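Local coordinates for protein dextranase (Pseudarthrobacter oxydans, PDB 6NZS) that catalyses the endohydrolysis of (1->6)-alpha-D-glucosidic linkages in dextran, as a member of glycosyl hydrolase family 49, at residues Thr497-Trp510 with Gly542-Gly554. Residues are numbered along the deposited sequence; the frame is centred on the assembly and turned at random.
Sequences TENIHVKNLNIDAW and GNGLALENYSVGG
The Glu-548 carboxylate, a buried acid, is gripped by His-501, Lys-503, Thr-587 and a water. It lies on the face of two parallel strands that carries His-501, Lys-503 and Ala-546, and Trp-585 of strand 582-585 packs against it. Its OE1 takes a hydrogen bond from His-501 NE2 at 2.8 Å. The oxygen lies in the plane of the imidazole, but the carboxylate is turned 71° from the ring. Water 1 also donates to OE1 and accepts from Lys-503 NZ. Lys-503 runs extended beside Glu-548, and its NZ makes a long salt bridge to OE2 at 3.7 Å. Thr-587 OG1 is hydrogen-bonded to the same OE2. His-501 has CG anti to the backbone N (chi1 -159°), which lays its ring over Ala-546 CB in a CH-pi contact, 3.9 Å from methyl to ring centroid.

Ile-500, Val-502, Leu-545 and Leu-547 line the other face. Val-502 CB meets Leu-547 CD2 at 3.9 Å. Farther along, Leu-505 CD2 lies beside Tyr-550 CD1. Past the corner at Asp-508, Val-552 CG1 sits over the five-membered ring of Trp-510. Tyr-550 OH meets the edge of that indole and is hydrogen-bonded to Gly-570 O.

Main-chain hydrogen bonds join the strands in parallel register, as between neighbouring coils of a beta-solenoid. Asn-504 and Asn-549 lie level at the bend, both with positive phi. Asn-504 ND2 bonds Asn-478 OD1 on strand 469-482.

The partners round the carboxylate would probably favour a charged Glu-548 and tie the C-terminus to these coils.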
ATOM      1  N   THR A 497      12.072   3.461  24.033  1.00 13.95           N
ATOM      2  CA  THR A 497      11.784   2.402  23.072  1.00 13.88           C
ATOM      3  C   THR A 497      12.179   1.065  23.678  1.00 16.03           C
ATOM      4  O   THR A 497      13.343   0.866  24.041  1.00 16.92           O
ATOM      5  CB  THR A 497      12.556   2.656  21.775  1.00 13.28           C
ATOM      6  OG1 THR A 497      12.134   3.902  21.211  1.00 15.87           O
ATOM      7  CG2 THR A 497      12.286   1.545  20.771  1.00 15.17           C
ATOM      8  N   GLU A 498      11.211   0.150  23.803  1.00 13.73           N
ATOM      9  CA  GLU A 498      11.435  -1.097  24.522  1.00 13.36           C
ATOM     10  C   GLU A 498      10.801  -2.284  23.811  1.00 12.80           C
ATOM     11  O   GLU A 498       9.693  -2.187  23.275  1.00 14.71           O
ATOM     12  CB  GLU A 498      10.874  -1.020  25.949  1.00 17.56           C
ATOM     13  CG  GLU A 498      11.558   0.021  26.806  1.00 20.45           C
ATOM     14  CD  GLU A 498      10.730   0.430  28.002  1.00 23.44           C
ATOM     15  OE1 GLU A 498       9.835  -0.342  28.399  1.00 25.84           O
ATOM     16  OE2 GLU A 498      10.981   1.530  28.539  1.00 27.31           O
ATOM     17  N   ASN A 499      11.513  -3.407  23.833  1.00 12.37           N
ATOM     18  CA  ASN A 499      11.009  -4.699  23.372  1.00 12.88           C
ATOM     19  C   ASN A 499      10.391  -4.621  21.974  1.00 13.10           C
ATOM     20  O   ASN A 499       9.214  -4.916  21.754  1.00 13.50           O
ATOM     21  CB  ASN A 499      10.055  -5.341  24.385  1.00 13.81           C
ATOM     22  CG  ASN A 499       9.885  -6.820  24.144  1.00 15.73           C
ATOM     23  OD1 ASN A 499      10.816  -7.496  23.717  1.00 15.23           O
ATOM     24  ND2 ASN A 499       8.685  -7.336  24.402  1.00 17.63           N
ATOM     25  N   ILE A 500      11.226  -4.235  21.021  1.00 12.51           N
ATOM     26  CA  ILE A 500      10.876  -4.249  19.607  1.00 11.67           C
ATOM     27  C   ILE A 500      11.506  -5.500  19.016  1.00 13.63           C
ATOM     28  O   ILE A 500      12.708  -5.730  19.182  1.00 15.54           O
ATOM     29  CB  ILE A 500      11.411  -2.989  18.908  1.00 13.14           C
ATOM     30  CG1 ILE A 500      11.050  -1.719  19.697  1.00 13.10           C
ATOM     31  CG2 ILE A 500      10.943  -2.951  17.444  1.00 13.39           C
ATOM     32  CD1 ILE A 500       9.561  -1.494  19.900  1.00 15.90           C
ATOM     33  N   HIS A 501      10.707  -6.322  18.348  1.00 11.25           N
ATOM     34  CA  HIS A 501      11.186  -7.597  17.839  1.00 12.05           C
ATOM     35  C   HIS A 501      10.945  -7.645  16.339  1.00 11.69           C
ATOM     36  O   HIS A 501       9.819  -7.424  15.886  1.00 13.37           O
ATOM     37  CB  HIS A 501      10.467  -8.755  18.536  1.00 13.99           C
ATOM     38  CG  HIS A 501      11.204 -10.055  18.463  1.00 20.01           C
ATOM     39  ND1 HIS A 501      11.863 -10.603  19.544  1.00 17.73           N
ATOM     40  CD2 HIS A 501      11.383 -10.917  17.434  1.00 20.41           C
ATOM     41  CE1 HIS A 501      12.414 -11.750  19.180  1.00 20.56           C
ATOM     42  NE2 HIS A 501      12.136 -11.964  17.904  1.00 19.28           N
ATOM     43  N   VAL A 502      12.003  -7.926  15.577  1.00 11.83           N
ATOM     44  CA  VAL A 502      11.922  -8.116  14.129  1.00 12.17           C
ATOM     45  C   VAL A 502      12.433  -9.520  13.846  1.00 11.32           C
ATOM     46  O   VAL A 502      13.638  -9.781  13.964  1.00 12.78           O
ATOM     47  CB  VAL A 502      12.738  -7.062  13.365  1.00 11.95           C
ATOM     48  CG1 VAL A 502      12.596  -7.262  11.854  1.00 12.47           C
ATOM     49  CG2 VAL A 502      12.304  -5.651  13.758  1.00 12.74           C
ATOM     50  N   LYS A 503      11.527 -10.424  13.491  1.00 11.10           N
ATOM     51  CA  LYS A 503      11.855 -11.825  13.264  1.00 10.93           C
ATOM     52  C   LYS A 503      11.672 -12.157  11.789  1.00 11.08           C
ATOM     53  O   LYS A 503      10.625 -11.860  11.200  1.00 10.86           O
ATOM     54  CB  LYS A 503      10.976 -12.744  14.116  1.00 12.87           C
ATOM     55  CG  LYS A 503      11.345 -14.211  13.987  1.00 13.90           C
ATOM     56  CD  LYS A 503      10.586 -15.083  14.990  1.00 16.96           C
ATOM     57  CE  LYS A 503      11.037 -16.531  14.875  1.00 21.72           C
ATOM     58  NZ  LYS A 503      10.509 -17.378  15.985  1.00 24.96           N
ATOM     59  N   ASN A 504      12.683 -12.785  11.195  1.00 10.23           N
ATOM     60  CA  ASN A 504      12.644 -13.188   9.787  1.00 10.32           C
ATOM     61  C   ASN A 504      12.397 -12.006   8.846  1.00 10.26           C
ATOM     62  O   ASN A 504      11.591 -12.082   7.912  1.00 11.29           O
ATOM     63  CB  ASN A 504      11.664 -14.340   9.520  1.00 11.24           C
ATOM     64  CG  ASN A 504      11.839 -14.930   8.122  1.00 18.27           C
ATOM     65  OD1 ASN A 504      12.941 -14.897   7.555  1.00 18.70           O
ATOM     66  ND2 ASN A 504      10.756 -15.445   7.550  1.00 19.89           N
ATOM     67  N   LEU A 505      13.107 -10.908   9.090  1.00 10.81           N
ATOM     68  CA  LEU A 505      13.315  -9.912   8.042  1.00  9.53           C
ATOM     69  C   LEU A 505      14.322 -10.527   7.084  1.00 10.06           C
ATOM     70  O   LEU A 505      15.514 -10.622   7.398  1.00 10.39           O
ATOM     71  CB  LEU A 505      13.853  -8.613   8.636  1.00  9.41           C
ATOM     72  CG  LEU A 505      14.348  -7.582   7.611  1.00  9.00           C
ATOM     73  CD1 LEU A 505      13.218  -7.171   6.672  1.00 11.54           C
ATOM     74  CD2 LEU A 505      14.964  -6.369   8.288  1.00 10.80           C
ATOM     75  N   ASN A 506      13.848 -10.985   5.925  1.00  9.03           N
ATOM     76  CA  ASN A 506      14.694 -11.659   4.952  1.00 10.04           C
ATOM     77  C   ASN A 506      14.734 -10.818   3.688  1.00 10.21           C
ATOM     78  O   ASN A 506      13.701 -10.583   3.050  1.00 10.72           O
ATOM     79  CB  ASN A 506      14.248 -13.106   4.699  1.00 12.25           C
ATOM     80  CG  ASN A 506      12.850 -13.214   4.128  1.00 14.08           C
ATOM     81  OD1 ASN A 506      12.681 -13.408   2.922  1.00 16.57           O
ATOM     82  ND2 ASN A 506      11.837 -13.153   4.998  1.00 13.34           N
ATOM     83  N   ILE A 507      15.920 -10.321   3.369  1.00 10.10           N
ATOM     84  CA  ILE A 507      16.141  -9.425   2.238  1.00  9.81           C
ATOM     85  C   ILE A 507      16.928 -10.185   1.178  1.00 10.24           C
ATOM     86  O   ILE A 507      17.952 -10.805   1.484  1.00 10.98           O
ATOM     87  CB  ILE A 507      16.886  -8.161   2.699  1.00  9.54           C
ATOM     88  CG1 ILE A 507      16.023  -7.369   3.688  1.00 11.76           C
ATOM     89  CG2 ILE A 507      17.287  -7.286   1.510  1.00 10.79           C
ATOM     90  CD1 ILE A 507      16.760  -6.202   4.348  1.00 13.08           C
ATOM     91  N   ASP A 508      16.452 -10.148  -0.068  1.00  9.26           N
ATOM     92  CA  ASP A 508      17.148 -10.876  -1.131  1.00 10.89           C
ATOM     93  C   ASP A 508      18.553 -10.324  -1.357  1.00 10.92           C
ATOM     94  O   ASP A 508      19.518 -11.086  -1.474  1.00 11.01           O
ATOM     95  CB  ASP A 508      16.366 -10.797  -2.444  1.00 10.59           C
ATOM     96  CG  ASP A 508      15.260 -11.823  -2.542  1.00 14.67           C
ATOM     97  OD1 ASP A 508      15.120 -12.650  -1.623  1.00 16.31           O
ATOM     98  OD2 ASP A 508      14.528 -11.792  -3.553  1.00 13.96           O
ATOM     99  N   ALA A 509      18.681  -9.003  -1.463  1.00  9.40           N
ATOM    100  CA  ALA A 509      19.952  -8.405  -1.848  1.00  8.80           C
ATOM    101  C   ALA A 509      19.925  -6.926  -1.507  1.00  9.73           C
ATOM    102  O   ALA A 509      18.858  -6.313  -1.404  1.00 10.24           O
ATOM    103  CB  ALA A 509      20.208  -8.575  -3.354  1.00  9.21           C
ATOM    104  N   TRP A 510      21.117  -6.358  -1.334  1.00  9.64           N
ATOM    105  CA  TRP A 510      21.230  -4.906  -1.329  1.00  9.50           C
ATOM    106  C   TRP A 510      21.344  -4.394  -2.759  1.00 11.26           C
ATOM    107  O   TRP A 510      21.746  -5.112  -3.678  1.00 12.99           O
ATOM    108  CB  TRP A 510      22.468  -4.448  -0.553  1.00 10.64           C
ATOM    109  CG  TRP A 510      22.497  -4.897   0.873  1.00  8.53           C
ATOM    110  CD1 TRP A 510      23.474  -5.644   1.474  1.00  9.99           C
ATOM    111  CD2 TRP A 510      21.526  -4.610   1.888  1.00  8.72           C
ATOM    112  NE1 TRP A 510      23.160  -5.856   2.797  1.00 10.13           N
ATOM    113  CE2 TRP A 510      21.972  -5.231   3.077  1.00 10.26           C
ATOM    114  CE3 TRP A 510      20.322  -3.900   1.907  1.00  9.42           C
ATOM    115  CZ2 TRP A 510      21.245  -5.169   4.273  1.00  9.51           C
ATOM    116  CZ3 TRP A 510      19.601  -3.836   3.091  1.00 10.41           C
ATOM    117  CH2 TRP A 510      20.066  -4.467   4.260  1.00 10.45           C
ATOM    118  N   GLY A 542      16.388  -8.737  26.943  1.00 15.22           N
ATOM    119  CA  GLY A 542      15.431  -8.915  25.863  1.00 15.25           C
ATOM    120  C   GLY A 542      14.458  -7.771  25.700  1.00 14.09           C
ATOM    121  O   GLY A 542      13.408  -7.950  25.069  1.00 14.77           O
ATOM    122  N   ASN A 543      14.779  -6.598  26.243  1.00 13.52           N
ATOM    123  CA  ASN A 543      13.895  -5.437  26.245  1.00 14.24           C
ATOM    124  C   ASN A 543      14.359  -4.334  25.297  1.00 13.56           C
ATOM    125  O   ASN A 543      13.893  -3.197  25.406  1.00 12.97           O
ATOM    126  CB  ASN A 543      13.743  -4.883  27.667  1.00 14.50           C
ATOM    127  CG  ASN A 543      12.514  -4.004  27.826  1.00 19.41           C
ATOM    128  OD1 ASN A 543      11.438  -4.333  27.328  1.00 20.08           O
ATOM    129  ND2 ASN A 543      12.673  -2.869  28.514  1.00 18.87           N
ATOM    130  N   GLY A 544      15.273  -4.639  24.375  1.00 13.09           N
ATOM    131  CA  GLY A 544      15.706  -3.650  23.409  1.00 13.78           C
ATOM    132  C   GLY A 544      15.195  -3.974  22.022  1.00 14.27           C
ATOM    133  O   GLY A 544      14.030  -4.342  21.853  1.00 14.44           O
ATOM    134  N   LEU A 545      16.059  -3.855  21.022  1.00 12.83           N
ATOM    135  CA  LEU A 545      15.721  -4.197  19.643  1.00 12.71           C
ATOM    136  C   LEU A 545      16.288  -5.573  19.323  1.00 11.79           C
ATOM    137  O   LEU A 545      17.508  -5.768  19.356  1.00 13.48           O
ATOM    138  CB  LEU A 545      16.301  -3.153  18.690  1.00 12.43           C
ATOM    139  CG  LEU A 545      16.149  -3.449  17.190  1.00 11.44           C
ATOM    140  CD1 LEU A 545      14.684  -3.535  16.758  1.00 12.65           C
ATOM    141  CD2 LEU A 545      16.857  -2.376  16.404  1.00 14.34           C
ATOM    142  N   ALA A 546      15.414  -6.519  19.009  1.00 12.02           N
ATOM    143  CA  ALA A 546      15.802  -7.887  18.684  1.00 11.29           C
ATOM    144  C   ALA A 546      15.681  -8.102  17.180  1.00 13.75           C
ATOM    145  O   ALA A 546      14.594  -7.939  16.615  1.00 13.74           O
ATOM    146  CB  ALA A 546      14.920  -8.894  19.424  1.00 13.02           C
ATOM    147  N   LEU A 547      16.792  -8.467  16.533  1.00 11.92           N
ATOM    148  CA  LEU A 547      16.805  -8.879  15.127  1.00 11.42           C
ATOM    149  C   LEU A 547      17.073 -10.379  15.106  1.00 12.12           C
ATOM    150  O   LEU A 547      18.227 -10.814  15.169  1.00 14.27           O
ATOM    151  CB  LEU A 547      17.867  -8.117  14.342  1.00 12.14           C
ATOM    152  CG  LEU A 547      17.798  -6.595  14.488  1.00 12.59           C
ATOM    153  CD1 LEU A 547      18.963  -5.918  13.782  1.00 13.12           C
ATOM    154  CD2 LEU A 547      16.476  -6.034  13.997  1.00 17.23           C
ATOM    155  N   GLU A 548      16.012 -11.168  15.013  1.00 12.11           N
ATOM    156  CA  GLU A 548      16.102 -12.622  15.026  1.00 12.72           C
ATOM    157  C   GLU A 548      15.936 -13.133  13.598  1.00 12.22           C
ATOM    158  O   GLU A 548      14.919 -12.862  12.959  1.00 11.97           O
ATOM    159  CB  GLU A 548      15.006 -13.207  15.920  1.00 13.19           C
ATOM    160  CG  GLU A 548      15.045 -14.716  16.008  1.00 15.75           C
ATOM    161  CD  GLU A 548      13.954 -15.294  16.889  1.00 20.49           C
ATOM    162  OE1 GLU A 548      13.132 -14.515  17.421  1.00 18.91           O
ATOM    163  OE2 GLU A 548      13.921 -16.530  17.048  1.00 21.42           O
ATOM    164  N   ASN A 549      16.935 -13.862  13.095  1.00 13.59           N
ATOM    165  CA  ASN A 549      16.901 -14.361  11.719  1.00 11.80           C
ATOM    166  C   ASN A 549      16.723 -13.231  10.711  1.00 12.02           C
ATOM    167  O   ASN A 549      15.970 -13.356   9.743  1.00 11.84           O
ATOM    168  CB  ASN A 549      15.841 -15.441  11.519  1.00 12.92           C
ATOM    169  CG  ASN A 549      16.015 -16.590  12.467  1.00 18.91           C
ATOM    170  OD1 ASN A 549      17.137 -16.904  12.867  1.00 17.50           O
ATOM    171  ND2 ASN A 549      14.908 -17.228  12.839  1.00 20.98           N
ATOM    172  N   TYR A 550      17.384 -12.109  10.965  1.00 12.16           N
ATOM    173  CA  TYR A 550      17.588 -11.092   9.939  1.00 11.49           C
ATOM    174  C   TYR A 550      18.584 -11.657   8.939  1.00 11.52           C
ATOM    175  O   TYR A 550      19.669 -12.098   9.328  1.00 12.65           O
ATOM    176  CB  TYR A 550      18.137  -9.833  10.617  1.00 11.30           C
ATOM    177  CG  TYR A 550      18.746  -8.757   9.736  1.00  9.89           C
ATOM    178  CD1 TYR A 550      18.255  -8.494   8.456  1.00 11.27           C
ATOM    179  CD2 TYR A 550      19.810  -7.992  10.197  1.00 10.52           C
ATOM    180  CE1 TYR A 550      18.811  -7.500   7.672  1.00 10.97           C
ATOM    181  CE2 TYR A 550      20.375  -7.003   9.427  1.00 10.38           C
ATOM    182  CZ  TYR A 550      19.876  -6.762   8.158  1.00 10.99           C
ATOM    183  OH  TYR A 550      20.450  -5.779   7.391  1.00 11.43           O
ATOM    184  N   SER A 551      18.207 -11.708   7.662  1.00 10.70           N
ATOM    185  CA  SER A 551      19.071 -12.334   6.669  1.00 10.96           C
ATOM    186  C   SER A 551      19.139 -11.490   5.407  1.00 10.89           C
ATOM    187  O   SER A 551      18.191 -10.778   5.058  1.00 10.59           O
ATOM    188  CB  SER A 551      18.622 -13.759   6.319  1.00 11.35           C
ATOM    189  OG  SER A 551      17.375 -13.771   5.631  1.00 11.03           O
ATOM    190  N   VAL A 552      20.286 -11.575   4.733  1.00 10.87           N
ATOM    191  CA  VAL A 552      20.511 -10.953   3.433  1.00 10.55           C
ATOM    192  C   VAL A 552      21.076 -12.027   2.519  1.00 11.19           C
ATOM    193  O   VAL A 552      22.064 -12.680   2.869  1.00 11.26           O
ATOM    194  CB  VAL A 552      21.493  -9.773   3.523  1.00 10.00           C
ATOM    195  CG1 VAL A 552      21.556  -9.070   2.181  1.00 11.65           C
ATOM    196  CG2 VAL A 552      21.079  -8.789   4.632  1.00 12.28           C
ATOM    197  N   GLY A 553      20.441 -12.226   1.368  1.00 10.60           N
ATOM    198  CA  GLY A 553      20.910 -13.249   0.444  1.00 12.18           C
ATOM    199  C   GLY A 553      20.912 -14.643   1.033  1.00 13.26           C
ATOM    200  O   GLY A 553      21.708 -15.492   0.605  1.00 14.68           O
ATOM    201  N   GLY A 554      20.055 -14.897   2.023  1.00 11.87           N
ATOM    202  CA  GLY A 554      19.980 -16.183   2.677  1.00 14.32           C
ATOM    203  C   GLY A 554      20.898 -16.366   3.866  1.00 16.01           C
ATOM    204  O   GLY A 554      20.764 -17.372   4.575  1.00 19.94           O
TER
HETATM  205  O   HOH W   1      11.042 -15.743  18.537  1.00 25.27           O
HETATM  206  O   HOH W   2      15.622 -14.739   7.471  1.00 16.40           O
HETATM  207  O   HOH W   3      17.691 -13.327   2.938  1.00 13.10           O